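Local atomic coordinates of PfkB family carbohydrate kinase (Listeria grayi DSM 20601, PDB entry 4GM6), a protein that probably acts as a sugar kinase of the PfkB family, transferring a phosphoryl group to a carbohydrate or related substrate. Residues C[67-81]-C[95-109]. Numbering follows the deposited sequence. Where two conformers were deposited one is given.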
ATOM      1  N   SER C  67     -14.978 -19.158 -20.464  1.00 42.21           N
ATOM      2  CA  SER C  67     -13.683 -19.786 -20.653  1.00 45.16           C
ATOM      3  C   SER C  67     -13.189 -20.423 -19.352  1.00 54.13           C
ATOM      4  O   SER C  67     -12.489 -21.437 -19.367  1.00 52.19           O
ATOM      5  CB  SER C  67     -12.674 -18.749 -21.137  1.00 50.20           C
ATOM      6  OG  SER C  67     -11.380 -19.311 -21.237  1.00 50.54           O
ATOM      7  N   LYS C  68     -13.551 -19.817 -18.225  1.00 44.70           N
ATOM      8  CA  LYS C  68     -13.200 -20.375 -16.928  1.00 45.63           C
ATOM      9  C   LYS C  68     -13.836 -21.749 -16.789  1.00 51.18           C
ATOM     10  O   LYS C  68     -13.318 -22.622 -16.092  1.00 49.97           O
ATOM     11  CB  LYS C  68     -13.690 -19.471 -15.797  1.00 44.02           C
ATOM     12  CG  LYS C  68     -12.791 -18.282 -15.503  1.00 50.10           C
ATOM     13  CD  LYS C  68     -11.461 -18.715 -14.896  1.00 43.49           C
ATOM     14  CE  LYS C  68     -10.559 -17.505 -14.646  1.00 50.25           C
ATOM     15  NZ  LYS C  68      -9.699 -17.142 -15.816  1.00 47.55           N
ATOM     16  N   LEU C  69     -14.970 -21.927 -17.453  1.00 44.18           N
ATOM     17  CA  LEU C  69     -15.740 -23.162 -17.341  1.00 51.02           C
ATOM     18  C   LEU C  69     -15.465 -24.143 -18.481  1.00 58.51           C
ATOM     19  O   LEU C  69     -16.200 -25.114 -18.661  1.00 54.67           O
ATOM     20  CB  LEU C  69     -17.234 -22.845 -17.277  1.00 47.90           C
ATOM     21  CG  LEU C  69     -17.647 -22.025 -16.054  1.00 48.73           C
ATOM     22  CD1 LEU C  69     -19.067 -21.509 -16.205  1.00 45.84           C
ATOM     23  CD2 LEU C  69     -17.517 -22.868 -14.804  1.00 43.24           C
ATOM     24  N   GLY C  70     -14.414 -23.891 -19.251  1.00 49.74           N
ATOM     25  CA  GLY C  70     -13.996 -24.838 -20.283  1.00 51.75           C
ATOM     26  C   GLY C  70     -14.440 -24.528 -21.701  1.00 53.48           C
ATOM     27  O   GLY C  70     -14.077 -25.241 -22.626  1.00 62.45           O
ATOM     28  N   HIS C  71     -15.217 -23.471 -21.895  1.00 55.97           N
ATOM     29  CA  HIS C  71     -15.683 -23.151 -23.242  1.00 56.96           C
ATOM     30  C   HIS C  71     -14.720 -22.220 -23.982  1.00 58.42           C
ATOM     31  O   HIS C  71     -14.484 -21.092 -23.545  1.00 50.40           O
ATOM     32  CB  HIS C  71     -17.077 -22.530 -23.195  1.00 52.57           C
ATOM     33  CG  HIS C  71     -18.098 -23.388 -22.514  1.00 57.11           C
ATOM     34  ND1 HIS C  71     -18.792 -24.380 -23.169  1.00 62.50           N
ATOM     35  CD2 HIS C  71     -18.547 -23.396 -21.237  1.00 47.77           C
ATOM     36  CE1 HIS C  71     -19.623 -24.967 -22.324  1.00 56.83           C
ATOM     37  NE2 HIS C  71     -19.492 -24.387 -21.144  1.00 60.67           N
ATOM     38  N   PRO C  72     -14.149 -22.695 -25.102  1.00 63.90           N
ATOM     39  CA  PRO C  72     -13.351 -21.803 -25.936  1.00 57.92           C
ATOM     40  C   PRO C  72     -14.233 -20.651 -26.389  1.00 57.54           C
ATOM     41  O   PRO C  72     -15.332 -20.869 -26.915  1.00 60.32           O
ATOM     42  CB  PRO C  72     -12.977 -22.684 -27.137  1.00 66.98           C
ATOM     43  CG  PRO C  72     -13.084 -24.087 -26.630  1.00 65.15           C
ATOM     44  CD  PRO C  72     -14.241 -24.051 -25.673  1.00 60.72           C
ATOM     45  N   THR C  73     -13.769 -19.431 -26.174  1.00 54.65           N
ATOM     46  CA  THR C  73     -14.541 -18.251 -26.526  0.50 53.38           C
ATOM     47  C   THR C  73     -13.722 -17.293 -27.383  1.00 61.50           C
ATOM     48  O   THR C  73     -12.483 -17.365 -27.413  1.00 50.34           O
ATOM     49  CB  THR C  73     -15.031 -17.504 -25.265  0.50 52.16           C
ATOM     50  OG1 THR C  73     -13.911 -17.194 -24.425  0.50 42.20           O
ATOM     51  CG2 THR C  73     -16.034 -18.350 -24.488  0.50 47.18           C
ATOM     52  N   ARG C  74     -14.425 -16.396 -28.066  1.00 55.57           N
ATOM     53  CA  ARG C  74     -13.815 -15.387 -28.913  1.00 54.27           C
ATOM     54  C   ARG C  74     -14.700 -14.151 -28.864  1.00 53.30           C
ATOM     55  O   ARG C  74     -15.906 -14.239 -28.589  1.00 51.09           O
ATOM     56  CB  ARG C  74     -13.735 -15.884 -30.351  1.00 56.99           C
ATOM     57  CG  ARG C  74     -15.094 -15.939 -31.032  1.00 66.77           C
ATOM     58  CD  ARG C  74     -14.997 -16.578 -32.401  1.00 62.69           C
ATOM     59  NE  ARG C  74     -14.270 -17.848 -32.370  1.00 72.61           N
ATOM     60  CZ  ARG C  74     -14.389 -18.803 -33.289  1.00 89.04           C
ATOM     61  NH1 ARG C  74     -15.219 -18.651 -34.313  1.00 67.74           N
ATOM     62  NH2 ARG C  74     -13.687 -19.921 -33.178  1.00108.36           N
ATOM     63  N   ILE C  75     -14.115 -12.995 -29.142  1.00 48.57           N
ATOM     64  CA  ILE C  75     -14.867 -11.757 -29.028  1.00 49.58           C
ATOM     65  C   ILE C  75     -14.543 -10.787 -30.144  1.00 52.93           C
ATOM     66  O   ILE C  75     -13.372 -10.468 -30.398  1.00 44.92           O
ATOM     67  CB  ILE C  75     -14.618 -11.058 -27.675  1.00 48.43           C
ATOM     68  CG1 ILE C  75     -15.604  -9.899 -27.475  1.00 50.96           C
ATOM     69  CG2 ILE C  75     -13.188 -10.538 -27.584  1.00 38.60           C
ATOM     70  CD1 ILE C  75     -15.460  -9.186 -26.142  1.00 43.64           C
ATOM     71  N   ALA C  76     -15.594 -10.327 -30.810  1.00 48.67           N
ATOM     72  CA  ALA C  76     -15.471  -9.256 -31.786  1.00 51.27           C
ATOM     73  C   ALA C  76     -15.447  -7.928 -31.016  1.00 54.50           C
ATOM     74  O   ALA C  76     -16.442  -7.541 -30.401  1.00 53.19           O
ATOM     75  CB  ALA C  76     -16.631  -9.303 -32.770  1.00 50.29           C
ATOM     76  N   THR C  77     -14.305  -7.245 -31.022  1.00 46.97           N
ATOM     77  CA  THR C  77     -14.200  -5.976 -30.312  1.00 47.37           C
ATOM     78  C   THR C  77     -13.158  -5.032 -30.937  1.00 60.99           C
ATOM     79  O   THR C  77     -12.441  -5.415 -31.863  1.00 47.70           O
ATOM     80  CB  THR C  77     -13.893  -6.196 -28.820  1.00 44.21           C
ATOM     81  OG1 THR C  77     -14.367  -5.073 -28.067  1.00 39.56           O
ATOM     82  CG2 THR C  77     -12.387  -6.371 -28.605  1.00 44.68           C
ATOM     83  N   VAL C  78     -13.091  -3.798 -30.434  1.00 50.67           N
ATOM     84  CA  VAL C  78     -12.158  -2.807 -30.962  1.00 45.16           C
ATOM     85  C   VAL C  78     -11.409  -2.108 -29.837  1.00 51.39           C
ATOM     86  O   VAL C  78     -12.026  -1.666 -28.859  1.00 44.75           O
ATOM     87  CB  VAL C  78     -12.878  -1.715 -31.772  1.00 46.19           C
ATOM     88  CG1 VAL C  78     -11.869  -0.693 -32.289  1.00 47.42           C
ATOM     89  CG2 VAL C  78     -13.682  -2.328 -32.915  1.00 52.36           C
ATOM     90  N   VAL C  79     -10.087  -1.999 -29.986  1.00 42.91           N
ATOM     91  CA  VAL C  79      -9.254  -1.278 -29.034  1.00 43.38           C
ATOM     92  C   VAL C  79      -8.223  -0.400 -29.747  1.00 41.37           C
ATOM     93  O   VAL C  79      -7.823  -0.701 -30.854  1.00 47.21           O
ATOM     94  CB  VAL C  79      -8.486  -2.242 -28.106  1.00 48.42           C
ATOM     95  CG1 VAL C  79      -9.451  -3.185 -27.407  1.00 47.91           C
ATOM     96  CG2 VAL C  79      -7.436  -3.008 -28.897  1.00 45.57           C
ATOM     97  N   PRO C  80      -7.769   0.687 -29.094  1.00 50.25           N
ATOM     98  CA  PRO C  80      -6.747   1.509 -29.730  1.00 45.03           C
ATOM     99  C   PRO C  80      -5.400   0.802 -29.715  1.00 41.59           C
ATOM    100  O   PRO C  80      -5.107   0.051 -28.790  1.00 45.24           O
ATOM    101  CB  PRO C  80      -6.704   2.748 -28.841  1.00 40.41           C
ATOM    102  CG  PRO C  80      -7.033   2.216 -27.476  1.00 37.60           C
ATOM    103  CD  PRO C  80      -8.105   1.174 -27.743  1.00 43.13           C
ATOM    104  N   ALA C  81      -4.597   1.039 -30.743  1.00 42.11           N
ATOM    105  CA  ALA C  81      -3.258   0.476 -30.849  1.00 43.00           C
ATOM    106  C   ALA C  81      -2.320   1.237 -29.931  1.00 50.98           C
ATOM    107  O   ALA C  81      -1.336   1.809 -30.368  1.00 55.76           O
ATOM    108  CB  ALA C  81      -2.763   0.540 -32.295  1.00 46.91           C
ATOM    109  N   HIS C  95      -6.860 -14.773 -19.667  1.00 43.80           N
ATOM    110  CA  HIS C  95      -8.049 -15.575 -19.361  1.00 47.25           C
ATOM    111  C   HIS C  95      -8.463 -16.455 -20.531  1.00 48.61           C
ATOM    112  O   HIS C  95      -9.568 -17.009 -20.550  1.00 48.65           O
ATOM    113  CB  HIS C  95      -9.205 -14.677 -18.928  1.00 38.14           C
ATOM    114  CG  HIS C  95      -8.948 -13.958 -17.645  1.00 50.06           C
ATOM    115  ND1 HIS C  95      -8.853 -14.613 -16.435  1.00 40.82           N
ATOM    116  CD2 HIS C  95      -8.742 -12.646 -17.381  1.00 36.00           C
ATOM    117  CE1 HIS C  95      -8.611 -13.735 -15.479  1.00 39.70           C
ATOM    118  NE2 HIS C  95      -8.542 -12.533 -16.024  1.00 43.54           N
ATOM    119  N   GLN C  96      -7.563 -16.556 -21.504  1.00 44.18           N
ATOM    120  CA  GLN C  96      -7.690 -17.457 -22.653  1.00 50.08           C
ATOM    121  C   GLN C  96      -8.924 -17.238 -23.523  1.00 52.04           C
ATOM    122  O   GLN C  96      -9.483 -18.183 -24.070  1.00 55.47           O
ATOM    123  CB  GLN C  96      -7.580 -18.909 -22.192  1.00 53.86           C
ATOM    124  CG  GLN C  96      -6.208 -19.221 -21.620  1.00 56.35           C
ATOM    125  CD  GLN C  96      -5.987 -20.699 -21.405  1.00 79.30           C
ATOM    126  OE1 GLN C  96      -6.589 -21.304 -20.520  1.00 77.28           O
ATOM    127  NE2 GLN C  96      -5.111 -21.291 -22.214  1.00 70.61           N
ATOM    128  N   VAL C  97      -9.348 -15.988 -23.659  1.00 56.15           N
ATOM    129  CA  VAL C  97     -10.362 -15.663 -24.654  1.00 50.59           C
ATOM    130  C   VAL C  97      -9.620 -15.382 -25.949  1.00 56.88           C
ATOM    131  O   VAL C  97      -8.600 -14.694 -25.939  1.00 47.06           O
ATOM    132  CB  VAL C  97     -11.177 -14.429 -24.238  1.00 45.91           C
ATOM    133  CG1 VAL C  97     -12.203 -14.082 -25.301  1.00 41.94           C
ATOM    134  CG2 VAL C  97     -11.865 -14.679 -22.903  1.00 38.55           C
ATOM    135  N   ASP C  98     -10.119 -15.939 -27.052  1.00 51.40           N
ATOM    136  CA  ASP C  98      -9.527 -15.762 -28.379  1.00 62.14           C
ATOM    137  C   ASP C  98      -9.505 -14.284 -28.757  1.00 56.81           C
ATOM    138  O   ASP C  98     -10.525 -13.595 -28.644  1.00 54.51           O
ATOM    139  CB  ASP C  98     -10.358 -16.540 -29.412  1.00 58.07           C
ATOM    140  CG  ASP C  98      -9.695 -16.611 -30.790  1.00 73.75           C
ATOM    141  OD1 ASP C  98      -8.522 -16.206 -30.940  1.00 68.35           O
ATOM    142  OD2 ASP C  98     -10.362 -17.091 -31.733  1.00 97.40           O
ATOM    143  N   THR C  99      -8.355 -13.795 -29.215  1.00 48.78           N
ATOM    144  CA  THR C  99      -8.237 -12.389 -29.605  1.00 51.67           C
ATOM    145  C   THR C  99      -8.160 -12.164 -31.124  1.00 51.48           C
ATOM    146  O   THR C  99      -8.047 -11.026 -31.588  1.00 52.44           O
ATOM    147  CB  THR C  99      -7.024 -11.716 -28.921  1.00 45.99           C
ATOM    148  OG1 THR C  99      -5.825 -12.404 -29.290  1.00 48.42           O
ATOM    149  CG2 THR C  99      -7.175 -11.749 -27.398  1.00 43.87           C
ATOM    150  N   ALA C 100      -8.209 -13.238 -31.901  1.00 53.55           N
ATOM    151  CA  ALA C 100      -8.102 -13.122 -33.356  1.00 59.51           C
ATOM    152  C   ALA C 100      -9.056 -12.090 -33.976  1.00 63.23           C
ATOM    153  O   ALA C 100      -8.811 -11.602 -35.076  1.00 61.94           O
ATOM    154  CB  ALA C 100      -8.304 -14.485 -34.026  1.00 59.23           C
ATOM    155  N   PHE C 101     -10.154 -11.777 -33.295  1.00 58.72           N
ATOM    156  CA  PHE C 101     -11.144 -10.866 -33.872  1.00 57.65           C
ATOM    157  C   PHE C 101     -11.184  -9.509 -33.168  1.00 61.56           C
ATOM    158  O   PHE C 101     -12.138  -8.747 -33.325  1.00 55.20           O
ATOM    159  CB  PHE C 101     -12.537 -11.524 -33.931  1.00 59.57           C
ATOM    160  CG  PHE C 101     -12.580 -12.777 -34.775  1.00 65.39           C
ATOM    161  CD1 PHE C 101     -12.954 -12.722 -36.112  1.00 66.82           C
ATOM    162  CD2 PHE C 101     -12.231 -14.008 -34.235  1.00 68.34           C
ATOM    163  CE1 PHE C 101     -12.982 -13.865 -36.888  1.00 64.95           C
ATOM    164  CE2 PHE C 101     -12.253 -15.156 -35.010  1.00 69.65           C
ATOM    165  CZ  PHE C 101     -12.634 -15.085 -36.338  1.00 74.95           C
ATOM    166  N   VAL C 102     -10.143  -9.218 -32.390  1.00 49.66           N
ATOM    167  CA  VAL C 102      -9.978  -7.904 -31.801  1.00 49.74           C
ATOM    168  C   VAL C 102      -9.411  -7.022 -32.905  1.00 58.42           C
ATOM    169  O   VAL C 102      -8.450  -7.402 -33.578  1.00 57.10           O
ATOM    170  CB  VAL C 102      -8.997  -7.919 -30.597  1.00 56.59           C
ATOM    171  CG1 VAL C 102      -8.685  -6.502 -30.120  1.00 44.14           C
ATOM    172  CG2 VAL C 102      -9.554  -8.753 -29.440  1.00 40.64           C
ATOM    173  N   VAL C 103     -10.015  -5.860 -33.111  1.00 55.14           N
ATOM    174  CA  VAL C 103      -9.557  -4.946 -34.160  1.00 58.57           C
ATOM    175  C   VAL C 103      -8.937  -3.703 -33.519  1.00 59.37           C
ATOM    176  O   VAL C 103      -9.501  -3.142 -32.569  1.00 47.70           O
ATOM    177  CB  VAL C 103     -10.705  -4.524 -35.092  1.00 58.71           C
ATOM    178  CG1 VAL C 103     -10.233  -3.440 -36.048  1.00 68.90           C
ATOM    179  CG2 VAL C 103     -11.245  -5.722 -35.870  1.00 51.38           C
ATOM    180  N   GLU C 104      -7.773  -3.291 -34.020  1.00 55.70           N
ATOM    181  CA  GLU C 104      -7.081  -2.111 -33.486  1.00 55.62           C
ATOM    182  C   GLU C 104      -7.458  -0.872 -34.296  1.00 54.20           C
ATOM    183  O   GLU C 104      -7.263  -0.844 -35.498  1.00 50.71           O
ATOM    184  CB  GLU C 104      -5.563  -2.296 -33.550  1.00 57.72           C
ATOM    185  CG  GLU C 104      -5.031  -3.535 -32.854  1.00 64.71           C
ATOM    186  CD  GLU C 104      -3.587  -3.367 -32.403  1.00 57.44           C
ATOM    187  OE1 GLU C 104      -2.735  -3.023 -33.236  1.00 69.38           O
ATOM    188  OE2 GLU C 104      -3.301  -3.576 -31.209  1.00 67.38           O
ATOM    189  N   ALA C 105      -7.996   0.149 -33.645  1.00 49.14           N
ATOM    190  CA  ALA C 105      -8.331   1.386 -34.350  1.00 52.23           C
ATOM    191  C   ALA C 105      -8.749   2.482 -33.374  1.00 51.50           C
ATOM    192  O   ALA C 105      -9.000   2.209 -32.191  1.00 46.03           O
ATOM    193  CB  ALA C 105      -9.431   1.136 -35.372  1.00 54.73           C
ATOM    194  N   GLY C 106      -8.812   3.719 -33.869  1.00 45.22           N
ATOM    195  CA  GLY C 106      -9.207   4.859 -33.039  1.00 45.68           C
ATOM    196  C   GLY C 106      -8.154   5.302 -32.030  1.00 48.66           C
ATOM    197  O   GLY C 106      -6.981   4.944 -32.154  1.00 48.96           O
ATOM    198  N   ASP C 107      -8.590   6.048 -31.014  1.00 46.36           N
ATOM    199  CA  ASP C 107      -7.696   6.876 -30.192  1.00 47.19           C
ATOM    200  C   ASP C 107      -7.664   6.572 -28.709  1.00 47.98           C
ATOM    201  O   ASP C 107      -6.775   7.063 -27.996  1.00 43.22           O
ATOM    202  CB  ASP C 107      -8.106   8.344 -30.309  1.00 52.37           C
ATOM    203  CG  ASP C 107      -7.830   8.923 -31.676  1.00 77.11           C
ATOM    204  OD1 ASP C 107      -6.766   8.614 -32.263  1.00 85.25           O
ATOM    205  OD2 ASP C 107      -8.683   9.699 -32.154  1.00 64.92           O
ATOM    206  N   ARG C 108      -8.653   5.841 -28.211  1.00 42.37           N
ATOM    207  CA  ARG C 108      -8.725   5.672 -26.761  1.00 43.17           C
ATOM    208  C   ARG C 108      -9.538   4.474 -26.322  1.00 40.64           C
ATOM    209  O   ARG C 108     -10.490   4.074 -26.996  1.00 45.30           O
ATOM    210  CB  ARG C 108      -9.270   6.949 -26.095  1.00 37.72           C
ATOM    211  CG  ARG C 108     -10.782   7.123 -26.177  1.00 42.92           C
ATOM    212  CD  ARG C 108     -11.241   8.449 -25.580  1.00 40.03           C
ATOM    213  NE  ARG C 108     -11.042   8.453 -24.134  1.00 39.99           N
ATOM    214  CZ  ARG C 108     -11.902   7.949 -23.263  1.00 40.53           C
ATOM    215  NH1 ARG C 108     -13.046   7.421 -23.692  1.00 35.42           N
ATOM    216  NH2 ARG C 108     -11.624   7.985 -21.958  1.00 33.18           N
ATOM    217  N   LEU C 109      -9.161   3.912 -25.179  1.00 42.16           N
ATOM    218  CA  LEU C 109      -9.968   2.892 -24.536  1.00 40.57           C
ATOM    219  C   LEU C 109     -10.956   3.581 -23.599  1.00 33.09           C
ATOM    220  O   LEU C 109     -10.573   4.475 -22.859  1.00 36.40           O
ATOM    221  CB  LEU C 109      -9.083   1.936 -23.736  1.00 39.93           C
ATOM    222  CG  LEU C 109      -9.809   0.699 -23.197  1.00 35.15           C
ATOM    223  CD1 LEU C 109      -9.974  -0.324 -24.310  1.00 38.94           C
ATOM    224  CD2 LEU C 109      -9.063   0.094 -22.011  1.00 36.21           C
TER
HETATM  225  O   HOH W   1     -11.704 -12.237 -30.735  1.00 42.71           O
HETATM  226  O   HOH W   2      -3.608  -2.429 -28.659  1.00 42.16           O
HETATM  227  O   HOH W   3      -5.781   2.735 -32.932  1.00 49.64           O
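Thr-77 and Val-79 carry most of the backbone pairing, lying parallel to Val-102–Glu-104. Val-103 N donates to Thr-77 O (2.8 Å), Val-103 O accepts from Val-79 N, and Ala-105 N closes the run on Val-79 O. Further back, Asp-98 N bonds to Thr-73 O at 2.8 Å. Between these two paired regions the register slips by one residue as 95-109 makes a type I turn from Thr-99 to Val-102. A water fills in at the slip, donating to Ile-75 O and Asp-98 O and accepting from Phe-101 N. The turn is braced by Asp-98, whose OD1 takes Ala-100 N in an Asx turn.

Two polar side chains at the end of helix 58-68 reach His-95, just past helix 83-94. Lys-68 bends at chi2 (-69°) and again at chi4 (-88°), bringing NZ to the edge of the His-95 ring, 2.7 Å from ND1 and close to the ring plane; Ser-67 OG donates to His-95 O at 3.0 Å.

On one face of the sheet, Arg-74 runs alongside Asp-98 and Phe-101. Phe-101 CE2 sits over one face of the guanidinium, the two planes 25° apart, and touches Arg-74 CD at 4.0 Å. Asp-98 OD2, well out of the guanidinium plane, offers Arg-74 NE only a nearby opposite charge (4.0 Å); NH1 is instead hydrogen-bonded to the carbonyls of Leu-147 and Lys-149.

Apolar packing on the other face sets Thr-77 CG2 against Val-102 CG2 (3.8 Å), while Val-79 CG2 meets Val-102 CG1. Farther along, Pro-80 CG presses on the Arg-108–Leu-109 peptide.

Strand 73-79, helix 83-94 and strand 97-104 form a beta-alpha-beta crossover, placing 97-104 at one edge of this chain's large central sheet, as in the Rossmann-like PfkB (ribokinase) fold.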